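Long-range contacts in putative enoyl-CoA hydratase/isomerase (Mycobacterium abscessus, PDB 4MI2), which probably catalyses the isomerisation of ring-1,2-epoxyphenylacetyl-CoA in bacterial phenylacetate degradation, as a member of the enoyl-CoA hydratase/isomerase family: residues L220-N224 with R235-A239; L40-L45 with P95-L100; V53-S59 with V105-A110; A212-E216 with A239-L243. All blocks are in the same frame, centred on the assembly; numbering follows the deposited sequence. Where two conformers were deposited one is given.

Interactions 2 and 3 lie in the core of the crotonase-like domain, while interactions 1 and 4 lie farther out, where the chain meets the second subunit. Interaction 3 is a pairing of parallel strands by backbone hydrogen bonds; interaction 2 packs two helices with aliphatic side chains and a bridging water, and the two meet where Leu100 touches Val107 and Met58. Interactions 1 and 4 join the same two helices, 211-223 and 229-244, and share Ala239. Both mix leucine packing with charged groups, but the arginine of interaction 1 stacks on another arginine, whereas that of interaction 4 pairs with a glutamate. Pro106 and Phe214 connect interactions 3 and 4.

Interaction 1: residues L220-N224 with R235-A239; sequences LLRRN and REASA
Arg223 and Asn224 meet Arg235 near the turn of a helical hairpin, made by helices 211-223 and 229-244 in the C-terminal part of this crotonase-fold subunit. The Arg235 chain runs out extended from CG to NE and reaches both partners. Asn224 OD1 takes a fairly straight hydrogen bond from Arg235 NH2 at 3.1 Å. Amide and guanidinium planes are almost coplanar (3° apart), and the oxygen lies at the guanidinium's edge, in its plane. Over one face lies the guanidinium of Arg223, tilted 24° in an offset stack with centres 4.3 Å apart. Arg223 reaches this position through a bend at chi3 (83°). Two like charges so close would probably repel, and the amide oxygen of Asn224 may ease the cost at Arg235.

The other end of the asparagine amide looks across the subunit interface: ND2 bonds to Ser153 OG of the second subunit. Glu236 is held by that same hydroxyl and by the backbone N of Ala151 of the second subunit. Deeper between the helices the contact turns apolar. Leu220 spreads its two methyls along helix 229-244, with CD2 3.6 Å from Arg235 O and CD1 4.1 Å from Ala239 CB.

Interaction 2: residues L40-L45 with P95-L100; sequences LLQALL and PVLEAL
Leu41 packs on the puckered ring of Pro95 at one corner, with Leu41 CD1 3.8 Å from Pro95 CB and CD2 a little farther, and no flat group takes part. No ring stack, amide or charged side chain enters the contact; branched aliphatic chains make it. Leu41 has its CG anti to the backbone N (chi1 176°), which carries CD1 across to the Pro95 carbonyl as well, 3.5 Å from Pro95 O. The same methyl also touches Ala99 CB, one turn further along.

Leu44 is the other main contributor. Its CB lies 3.8 Å from Ala99 CB, CD1 rests against Val96 CG1, and CD2 reaches Leu100 CD1 at 4.1 Å. Val96 is gripped from two sides of its fork: CG1 meets Leu44 and Leu40, while CG2 lies 4.0 Å from Leu41 CB. The small Ala99 thus sits among three leucines, since Leu45 CD2 also reaches its methyl.

Beside this packing a water donates to two helix carbonyls, Leu44 O at 2.8 Å and Ala99 O, tying the backbones together. The helices run nearly parallel, 17° apart. Helices 34-49 and 87-102 each lead into a parallel strand of the central crotonase-fold sheet, 55-60 and 107-111. Strand 18-23 lies against helix 34-49, with Ile21 touching Leu40 and Leu44, and Leu122 of helix 118-124 fills in against Leu40, Val96 and Leu100.

Interaction 3: residues V53-S59 with V105-A110; sequences VRAVVMS and VPVVVA
Val56 and Met58 pair in register with Val107 and Val109 in strands 55-60 and 107-111, adjacent parallel strands of the crotonase-fold sheet whose connection includes helices 71-80 and 87-102. Four backbone hydrogen bonds make the ladder. Val56 N bonds to Pro106 O at 2.9 Å, and Val56 O accepts from Val108 N. Met58 N then bonds to Val108 O at 2.8 Å, while Met58 O receives Ala110 N. Residues 56 and 58 thus use both their N-H and their C=O toward the neighbour, whereas the backbone of Val57 turns the other way, to Ala19 and Ile21 of strand 18-23. CA-H...O contacts alternate with these bonds, such as Val57 CA to Val108 O at 3.3 Å.

Side-chain packing runs along the face that carries Val56, Met58, Val107 and Val109. Met58 CB lies 3.8 Å from Val109 CG2. Its chain is bent, with chi3 at 51°, and the terminal CE comes back over the adjacent strand to 4.1 Å from Val109 CG2. Val56 CB lies similarly close to Val107 CG2. Just before the strands, Val105 packs against the backbone of residues 53-55: its CB is 3.5 Å from Arg54 O, and CG2 packs on Val53 CG1 at 4.0 Å.

Arg54 points its guanidinium elsewhere, to Thr211, Gly209 and Phe264. Around the pair, Val57 and Ala110 face helix 195-207, Val107 and Met58 face Leu100 of helix 87-102, and Val105 and Pro106 lie against helix 211-223.

Interaction 4: residues A212-E216 with A239-L243; sequences AAFSE and AQQRL
Glu216 and Arg242 form a two-pronged salt bridge across the antiparallel helices 211-223 and 229-244. Arg242 presents the side of its guanidinium: NE bonds to Glu216 OE2 at 2.8 Å and NH2 to Glu216 OE1 at 2.9 Å, both with N-H...O angles of 171°. Each carboxylate oxygen is approached on its syn side, near the guanidinium plane though somewhat off the carboxylate plane, because the two flat groups are turned 22° against each other. Gripping both oxygens fixes how the carboxylate can rotate.

Two bends bring these ends together. Glu216 turns sharply at chi2 (-84°), and Arg242 folds at chi3, so that its guanidinium lies with a face toward Ala239 CA, one turn earlier on its own helix. The methyl carbon of Ala239, CB, also lies 3.4 Å from Glu216 OE1.

Next to the charged pair, Leu243 lies between the helices. Its CD1 lies 3.9 Å from Glu216 CB, and CD2 comes to 3.6 Å from Ala213 N, close to the backbone of the opposite helix. Ala212 CB and Ala213 CB each lie about 4.1 Å from a Leu243 methyl, CD2 and CD1 respectively. Segment axes nevertheless stay 10.5 Å apart.

Farther out, Phe214 turns to Pro106 and Ser215 to Val105, joining helix 211-223 to the loop residues just before strand 107-111. Helix 229-244 meets the second subunit, where Gln240 bonds to Ala147 and Asp149 of that subunit and Gln241 to its Met86 and Asp87.

Interaction 1: residues L220-N224 with R235-A239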
loop_
_atom_site.group_PDB
_atom_site.type_symbol
_atom_site.label_atom_id
_atom_site.label_comp_id
_atom_site.label_asym_id
_atom_site.label_seq_id
_atom_site.Cartn_x
_atom_site.Cartn_y
_atom_site.Cartn_z
ATOM N N LEU B 220 0.265 1.776 17.507
ATOM C CA LEU B 220 0.248 0.409 16.978
ATOM C C LEU B 220 0.278 0.408 15.457
ATOM O O LEU B 220 1.070 -0.324 14.856
ATOM C CB LEU B 220 -0.977 -0.371 17.446
ATOM C CG LEU B 220 -1.007 -0.891 18.897
ATOM C CD1 LEU B 220 -2.383 -1.476 19.165
ATOM C CD2 LEU B 220 0.094 -1.912 19.183
ATOM N N LEU B 221 -0.586 1.217 14.842
ATOM C CA LEU B 221 -0.625 1.335 13.378
ATOM C C LEU B 221 0.736 1.724 12.796
ATOM O O LEU B 221 1.186 1.146 11.810
ATOM C CB LEU B 221 -1.682 2.353 12.936
ATOM C CG LEU B 221 -3.138 1.899 13.066
ATOM C CD1 LEU B 221 -4.084 3.094 13.027
ATOM C CD2 LEU B 221 -3.487 0.905 11.967
ATOM N N ARG B 222 1.401 2.682 13.430
ATOM C CA ARG B 222 2.707 3.144 12.948
ATOM C C ARG B 222 3.829 2.122 13.160
ATOM O O ARG B 222 4.637 1.900 12.277
ATOM C CB ARG B 222 3.072 4.471 13.607
ATOM C CG ARG B 222 2.274 5.648 13.072
ATOM C CD ARG B 222 2.420 6.830 14.001
ATOM N NE ARG B 222 1.979 8.089 13.404
ATOM C CZ ARG B 222 2.159 9.284 13.962
ATOM N NH1 ARG B 222 2.767 9.390 15.142
ATOM N NH2 ARG B 222 1.732 10.377 13.341
ATOM N N ARG B 223 3.871 1.498 14.326
ATOM C CA ARG B 223 4.916 0.507 14.621
ATOM C C ARG B 223 4.802 -0.786 13.796
ATOM O O ARG B 223 5.819 -1.399 13.438
ATOM C CB ARG B 223 4.885 0.136 16.108
ATOM C CG ARG B 223 5.351 1.226 17.051
ATOM C CD ARG B 223 5.338 0.697 18.477
ATOM N NE ARG B 223 6.547 -0.069 18.794
ATOM C CZ ARG B 223 6.747 -0.741 19.927
ATOM N NH1 ARG B 223 5.803 -0.786 20.870
ATOM N NH2 ARG B 223 7.899 -1.382 20.112
ATOM N N ASN B 224 3.566 -1.194 13.514
ATOM C CA ASN B 224 3.284 -2.524 12.981
ATOM C C ASN B 224 3.132 -2.568 11.472
ATOM O O ASN B 224 2.861 -3.633 10.915
ATOM C CB ASN B 224 2.024 -3.104 13.646
ATOM C CG ASN B 224 2.249 -3.467 15.103
ATOM O OD1 ASN B 224 3.384 -3.649 15.542
ATOM N ND2 ASN B 224 1.164 -3.592 15.857
ATOM N N ARG B 235 2.982 -6.551 20.718
ATOM C CA ARG B 235 2.663 -5.138 20.948
ATOM C C ARG B 235 1.172 -4.900 21.160
ATOM O O ARG B 235 0.788 -4.088 22.000
ATOM C CB ARG B 235 3.154 -4.281 19.781
ATOM C CG ARG B 235 4.665 -4.204 19.681
ATOM C CD ARG B 235 5.086 -3.821 18.278
ATOM N NE ARG B 235 6.534 -3.924 18.089
ATOM C CZ ARG B 235 7.142 -3.752 16.920
ATOM N NH1 ARG B 235 8.461 -3.857 16.836
ATOM N NH2 ARG B 235 6.431 -3.479 15.829
ATOM N N GLU B 236 0.345 -5.600 20.386
ATOM C CA GLU B 236 -1.106 -5.540 20.543
ATOM C C GLU B 236 -1.523 -6.018 21.930
ATOM O O GLU B 236 -2.313 -5.349 22.594
ATOM C CB GLU B 236 -1.827 -6.343 19.440
ATOM C CG GLU B 236 -1.857 -5.637 18.079
ATOM C CD GLU B 236 -2.516 -6.463 16.980
ATOM O OE1 GLU B 236 -2.768 -7.674 17.196
ATOM O OE2 GLU B 236 -2.778 -5.901 15.890
ATOM N N ALA B 237 -0.969 -7.150 22.383
ATOM C CA ALA B 237 -1.289 -7.667 23.730
ATOM C C ALA B 237 -0.916 -6.685 24.841
ATOM O O ALA B 237 -1.677 -6.496 25.779
ATOM C CB ALA B 237 -0.612 -9.004 23.979
ATOM N N SER B 238 0.255 -6.056 24.739
ATOM C CA SER B 238 0.686 -5.121 25.778
ATOM C C SER B 238 -0.208 -3.898 25.828
ATOM O O SER B 238 -0.575 -3.433 26.921
ATOM C CB SER B 238 2.133 -4.690 25.574
ATOM O OG SER B 238 2.973 -5.804 25.785
ATOM N N ALA B 239 -0.549 -3.383 24.652
ATOM C CA ALA B 239 -1.410 -2.217 24.547
ATOM C C ALA B 239 -2.818 -2.523 25.055
ATOM O O ALA B 239 -3.407 -1.708 25.756
ATOM C CB ALA B 239 -1.459 -1.719 23.106
#

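Interaction 2: residues L40-L45 with P95-L100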
loop_
_atom_site.group_PDB
_atom_site.type_symbol
_atom_site.label_atom_id
_atom_site.label_comp_id
_atom_site.label_asym_id
_atom_site.label_seq_id
_atom_site.Cartn_x
_atom_site.Cartn_y
_atom_site.Cartn_z
ATOM N N LEU B 40 4.988 27.832 13.592
ATOM C CA LEU B 40 4.330 26.545 13.360
ATOM C C LEU B 40 4.966 25.445 14.220
ATOM O O LEU B 40 4.245 24.660 14.844
ATOM C CB LEU B 40 4.367 26.164 11.875
ATOM C CG LEU B 40 3.690 24.844 11.487
ATOM C CD1 LEU B 40 2.253 24.803 11.985
ATOM C CD2 LEU B 40 3.741 24.637 9.977
ATOM N N LEU B 41 6.302 25.411 14.258
ATOM C CA LEU B 41 7.040 24.476 15.111
ATOM C C LEU B 41 6.657 24.608 16.590
ATOM O O LEU B 41 6.376 23.604 17.247
ATOM C CB LEU B 41 8.550 24.651 14.950
ATOM C CG LEU B 41 9.454 23.795 15.856
ATOM C CD1 LEU B 41 9.222 22.315 15.582
ATOM C CD2 LEU B 41 10.928 24.147 15.663
ATOM N N GLN B 42 6.655 25.836 17.103
ATOM C CA GLN B 42 6.276 26.097 18.493
ATOM C C GLN B 42 4.833 25.665 18.803
ATOM O O GLN B 42 4.560 25.120 19.874
ATOM C CB GLN B 42 6.462 27.584 18.821
ATOM N N ALA B 43 3.914 25.903 17.870
ATOM C CA ALA B 43 2.524 25.479 18.047
ATOM C C ALA B 43 2.407 23.946 18.097
ATOM O O ALA B 43 1.713 23.405 18.972
ATOM C CB ALA B 43 1.632 26.050 16.955
ATOM N N LEU B 44 3.080 23.252 17.180
ATOM C CA LEU B 44 3.076 21.780 17.178
ATOM C C LEU B 44 3.747 21.189 18.430
ATOM O O LEU B 44 3.253 20.215 19.012
ATOM C CB LEU B 44 3.750 21.228 15.913
ATOM C CG LEU B 44 3.030 21.513 14.591
ATOM C CD1 LEU B 44 3.973 21.341 13.410
ATOM C CD2 LEU B 44 1.795 20.631 14.426
ATOM N N LEU B 45 4.864 21.768 18.849
ATOM C CA LEU B 45 5.504 21.322 20.092
ATOM C C LEU B 45 4.592 21.555 21.314
ATOM O O LEU B 45 4.476 20.690 22.178
ATOM C CB LEU B 45 6.869 21.989 20.282
ATOM C CG LEU B 45 7.954 21.552 19.291
ATOM C CD1 LEU B 45 9.228 22.365 19.490
ATOM C CD2 LEU B 45 8.251 20.066 19.413
ATOM N N PRO B 95 12.217 19.738 11.614
ATOM C CA PRO B 95 11.631 19.783 12.970
ATOM C C PRO B 95 10.090 19.860 12.997
ATOM O O PRO B 95 9.456 19.249 13.863
ATOM C CB PRO B 95 12.243 21.050 13.590
ATOM C CG PRO B 95 13.499 21.292 12.821
ATOM C CD PRO B 95 13.282 20.741 11.431
ATOM N N VAL B 96 9.508 20.603 12.059
ATOM C CA VAL B 96 8.046 20.701 11.940
ATOM C C VAL B 96 7.399 19.324 11.727
ATOM O O VAL B 96 6.434 18.969 12.414
ATOM C CB VAL B 96 7.638 21.684 10.810
ATOM C CG1 VAL B 96 6.194 21.485 10.366
ATOM C CG2 VAL B 96 7.837 23.113 11.279
ATOM N N LEU B 97 7.934 18.556 10.783
ATOM C CA LEU B 97 7.377 17.245 10.472
ATOM C C LEU B 97 7.547 16.261 11.626
ATOM O O LEU B 97 6.630 15.494 11.920
ATOM C CB LEU B 97 7.966 16.681 9.182
ATOM C CG LEU B 97 7.262 17.060 7.866
ATOM C CD1 LEU B 97 5.828 16.542 7.864
ATOM C CD2 LEU B 97 7.297 18.561 7.600
ATOM N N GLU B 98 8.694 16.311 12.300
ATOM C CA GLU B 98 8.916 15.481 13.478
ATOM C C GLU B 98 7.975 15.880 14.607
ATOM O O GLU B 98 7.427 15.015 15.285
ATOM C CB GLU B 98 10.384 15.540 13.945
ATOM C CG GLU B 98 11.352 15.152 12.844
ATOM C CD GLU B 98 12.626 14.498 13.327
ATOM O OE1 GLU B 98 13.671 15.186 13.343
ATOM O OE2 GLU B 98 12.602 13.284 13.656
ATOM N N ALA B 99 7.776 17.186 14.792
ATOM C CA ALA B 99 6.897 17.682 15.844
ATOM C C ALA B 99 5.453 17.259 15.581
ATOM O O ALA B 99 4.736 16.874 16.500
ATOM C CB ALA B 99 7.003 19.194 15.962
ATOM N N LEU B 100 5.033 17.330 14.322
ATOM C CA LEU B 100 3.719 16.840 13.929
ATOM C C LEU B 100 3.629 15.333 14.206
ATOM O O LEU B 100 2.695 14.863 14.856
ATOM C CB LEU B 100 3.456 17.166 12.458
ATOM C CG LEU B 100 2.147 16.719 11.802
ATOM C CD1 LEU B 100 0.913 17.103 12.603
ATOM C CD2 LEU B 100 2.056 17.293 10.392
HETATM O O HOH W 1 4.738 17.873 19.017
#

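Interaction 3: residues V53-S59 with V105-A110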
loop_
_atom_site.group_PDB
_atom_site.type_symbol
_atom_site.label_atom_id
_atom_site.label_comp_id
_atom_site.label_asym_id
_atom_site.label_seq_id
_atom_site.Cartn_x
_atom_site.Cartn_y
_atom_site.Cartn_z
ATOM N N VAL B 53 -4.294 18.194 26.022
ATOM C CA VAL B 53 -4.708 18.136 24.620
ATOM C C VAL B 53 -5.181 16.723 24.266
ATOM O O VAL B 53 -4.464 15.756 24.502
ATOM C CB VAL B 53 -3.561 18.591 23.688
ATOM C CG1 VAL B 53 -3.860 18.246 22.235
ATOM C CG2 VAL B 53 -3.327 20.086 23.853
ATOM N N ARG B 54 -6.394 16.607 23.727
ATOM C CA ARG B 54 -6.968 15.293 23.388
ATOM C C ARG B 54 -7.211 15.127 21.872
ATOM O O ARG B 54 -7.511 14.030 21.386
ATOM C CB ARG B 54 -8.242 15.010 24.223
ATOM C CG ARG B 54 -8.173 15.543 25.660
ATOM C CD ARG B 54 -8.902 14.792 26.784
ATOM N NE ARG B 54 -9.838 13.725 26.421
ATOM C CZ ARG B 54 -11.077 13.573 26.908
ATOM N NH1 ARG B 54 -11.607 14.450 27.760
ATOM N NH2 ARG B 54 -11.816 12.532 26.524
ATOM N N ALA B 55 -7.069 16.222 21.136
ATOM C CA ALA B 55 -7.104 16.197 19.669
ATOM C C ALA B 55 -6.559 17.512 19.141
ATOM O O ALA B 55 -6.536 18.515 19.855
ATOM C CB ALA B 55 -8.521 15.967 19.147
ATOM N N VAL B 56 -6.132 17.489 17.882
ATOM C CA VAL B 56 -5.561 18.649 17.220
ATOM C C VAL B 56 -6.310 18.893 15.913
ATOM O O VAL B 56 -6.655 17.950 15.193
ATOM C CB VAL B 56 -4.067 18.439 16.924
ATOM C CG1 VAL B 56 -3.481 19.615 16.154
ATOM C CG2 VAL B 56 -3.307 18.218 18.217
ATOM N N VAL B 57 -6.576 20.162 15.624
ATOM C CA VAL B 57 -7.138 20.536 14.341
ATOM C C VAL B 57 -6.249 21.602 13.701
ATOM O O VAL B 57 -5.916 22.626 14.309
ATOM C CB VAL B 57 -8.631 20.951 14.421
ATOM C CG1 VAL B 57 -8.877 22.004 15.487
ATOM C CG2 VAL B 57 -9.139 21.422 13.060
ATOM N N MET B 58 -5.851 21.314 12.471
ATOM C CA MET B 58 -4.998 22.177 11.683
ATOM C C MET B 58 -5.877 22.796 10.585
ATOM O O MET B 58 -6.590 22.081 9.882
ATOM C CB MET B 58 -3.865 21.323 11.100
ATOM C CG MET B 58 -2.529 22.013 10.894
ATOM S SD MET B 58 -1.113 20.883 11.100
ATOM C CE MET B 58 -1.576 19.505 10.036
ATOM N N SER B 59 -5.854 24.126 10.477
ATOM C CA SER B 59 -6.614 24.838 9.454
ATOM C C SER B 59 -5.851 26.059 8.962
ATOM O O SER B 59 -4.729 26.310 9.399
ATOM C CB SER B 59 -7.996 25.240 9.998
ATOM O OG SER B 59 -7.877 26.098 11.114
ATOM N N VAL B 105 -2.008 12.182 20.038
ATOM C CA VAL B 105 -3.467 12.195 19.921
ATOM C C VAL B 105 -3.862 12.402 18.458
ATOM O O VAL B 105 -2.992 12.642 17.615
ATOM C CB VAL B 105 -4.103 13.249 20.865
ATOM C CG1 VAL B 105 -3.507 13.106 22.264
ATOM C CG2 VAL B 105 -3.914 14.668 20.353
ATOM N N PRO B 106 -5.163 12.268 18.141
ATOM C CA PRO B 106 -5.581 12.394 16.752
ATOM C C PRO B 106 -5.413 13.802 16.192
ATOM O O PRO B 106 -5.676 14.769 16.884
ATOM C CB PRO B 106 -7.060 11.998 16.794
ATOM C CG PRO B 106 -7.185 11.121 18.002
ATOM C CD PRO B 106 -6.252 11.749 18.991
ATOM N N VAL B 107 -4.971 13.897 14.939
ATOM C CA VAL B 107 -4.747 15.184 14.270
ATOM C C VAL B 107 -5.621 15.228 13.037
ATOM O O VAL B 107 -5.555 14.327 12.207
ATOM C CB VAL B 107 -3.277 15.356 13.834
ATOM C CG1 VAL B 107 -3.073 16.689 13.118
ATOM C CG2 VAL B 107 -2.351 15.251 15.030
ATOM N N VAL B 108 -6.439 16.273 12.940
ATOM C CA VAL B 108 -7.363 16.483 11.838
ATOM C C VAL B 108 -6.903 17.727 11.103
ATOM O O VAL B 108 -6.436 18.673 11.737
ATOM C CB VAL B 108 -8.791 16.725 12.361
ATOM C CG1 VAL B 108 -9.797 16.781 11.215
ATOM C CG2 VAL B 108 -9.179 15.648 13.366
ATOM N N VAL B 109 -7.040 17.736 9.772
ATOM C CA VAL B 109 -6.693 18.913 8.982
ATOM C C VAL B 109 -7.818 19.276 8.010
ATOM O O VAL B 109 -8.448 18.403 7.405
ATOM C CB VAL B 109 -5.332 18.747 8.264
ATOM C CG1 VAL B 109 -5.387 17.631 7.236
ATOM C CG2 VAL B 109 -4.875 20.059 7.632
ATOM N N ALA B 110 -8.093 20.578 7.925
ATOM C CA ALA B 110 -9.098 21.136 7.023
ATOM C C ALA B 110 -8.363 21.796 5.870
ATOM O O ALA B 110 -7.547 22.692 6.094
ATOM C CB ALA B 110 -9.958 22.163 7.751
#

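Interaction 4: residues A212-E216 with A239-L243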
loop_
_atom_site.group_PDB
_atom_site.type_symbol
_atom_site.label_atom_id
_atom_site.label_comp_id
_atom_site.label_asym_id
_atom_site.label_seq_id
_atom_site.Cartn_x
_atom_site.Cartn_y
_atom_site.Cartn_z
ATOM N N ALA B 212 -6.665 7.757 25.438
ATOM C CA ALA B 212 -5.575 6.805 25.663
ATOM C C ALA B 212 -5.632 5.662 24.658
ATOM O O ALA B 212 -4.607 5.220 24.151
ATOM C CB ALA B 212 -5.594 6.259 27.075
ATOM N N ALA B 213 -6.839 5.190 24.377
ATOM C CA ALA B 213 -7.042 4.184 23.360
ATOM C C ALA B 213 -6.651 4.716 21.980
ATOM O O ALA B 213 -5.985 4.034 21.219
ATOM C CB ALA B 213 -8.490 3.717 23.368
ATOM N N PHE B 214 -7.036 5.948 21.674
ATOM C CA PHE B 214 -6.689 6.543 20.386
ATOM C C PHE B 214 -5.176 6.641 20.206
ATOM O O PHE B 214 -4.644 6.319 19.137
ATOM C CB PHE B 214 -7.333 7.930 20.229
ATOM C CG PHE B 214 -8.830 7.902 20.024
ATOM C CD1 PHE B 214 -9.597 9.014 20.352
ATOM C CD2 PHE B 214 -9.476 6.788 19.471
ATOM C CE1 PHE B 214 -10.969 9.024 20.154
ATOM C CE2 PHE B 214 -10.857 6.794 19.274
ATOM C CZ PHE B 214 -11.602 7.912 19.621
ATOM N N SER B 215 -4.498 7.085 21.257
ATOM C CA SER B 215 -3.049 7.200 21.230
ATOM C C SER B 215 -2.372 5.840 21.035
ATOM O O SER B 215 -1.451 5.718 20.212
ATOM C CB SER B 215 -2.545 7.892 22.501
ATOM O OG SER B 215 -3.096 9.195 22.594
ATOM N N GLU B 216 -2.834 4.823 21.756
ATOM C CA GLU B 216 -2.296 3.463 21.614
ATOM C C GLU B 216 -2.495 2.908 20.198
ATOM O O GLU B 216 -1.560 2.394 19.598
ATOM C CB GLU B 216 -2.947 2.512 22.633
ATOM C CG GLU B 216 -2.558 2.789 24.079
ATOM C CD GLU B 216 -1.250 2.145 24.496
ATOM O OE1 GLU B 216 -0.563 1.530 23.647
ATOM O OE2 GLU B 216 -0.903 2.242 25.691
ATOM N N ALA B 239 -0.549 -3.383 24.652
ATOM C CA ALA B 239 -1.410 -2.217 24.547
ATOM C C ALA B 239 -2.818 -2.523 25.055
ATOM O O ALA B 239 -3.407 -1.708 25.756
ATOM C CB ALA B 239 -1.459 -1.719 23.106
ATOM N N GLN B 240 -3.351 -3.688 24.706
ATOM C CA GLN B 240 -4.676 -4.075 25.185
ATOM C C GLN B 240 -4.713 -4.247 26.703
ATOM O O GLN B 240 -5.718 -3.914 27.340
ATOM C CB GLN B 240 -5.168 -5.361 24.513
ATOM C CG GLN B 240 -5.385 -5.261 23.011
ATOM C CD GLN B 240 -6.521 -4.338 22.621
ATOM O OE1 GLN B 240 -6.443 -3.123 22.791
ATOM N NE2 GLN B 240 -7.578 -4.914 22.068
ATOM N N GLN B 241 -3.628 -4.764 27.278
ATOM C CA GLN B 241 -3.570 -4.982 28.723
ATOM C C GLN B 241 -3.573 -3.640 29.447
ATOM O O GLN B 241 -4.256 -3.481 30.454
ATOM C CB GLN B 241 -2.343 -5.823 29.111
ATOM C CG GLN B 241 -2.345 -6.373 30.536
ATOM C CD GLN B 241 -3.149 -7.661 30.698
ATOM O OE1 GLN B 241 -4.385 -7.631 30.774
ATOM N NE2 GLN B 241 -2.448 -8.804 30.790
ATOM N N ARG B 242 -2.832 -2.669 28.913
ATOM C CA ARG B 242 -2.781 -1.320 29.489
ATOM C C ARG B 242 -4.141 -0.603 29.425
ATOM O O ARG B 242 -4.523 0.130 30.356
ATOM C CB ARG B 242 -1.741 -0.468 28.773
ATOM C CG ARG B 242 -0.295 -0.782 29.122
ATOM C CD ARG B 242 0.643 0.295 28.579
ATOM N NE ARG B 242 0.659 0.363 27.115
ATOM C CZ ARG B 242 1.435 -0.377 26.314
ATOM N NH1 ARG B 242 2.282 -1.273 26.812
ATOM N NH2 ARG B 242 1.364 -0.220 24.996
ATOM N N LEU B 243 -4.861 -0.810 28.325
ATOM C CA LEU B 243 -6.175 -0.195 28.134
ATOM C C LEU B 243 -7.259 -0.922 28.912
ATOM O O LEU B 243 -8.245 -0.309 29.307
ATOM C CB LEU B 243 -6.535 -0.151 26.648
ATOM C CG LEU B 243 -5.685 0.834 25.857
ATOM C CD1 LEU B 243 -5.936 0.673 24.365
ATOM C CD2 LEU B 243 -5.966 2.255 26.322
#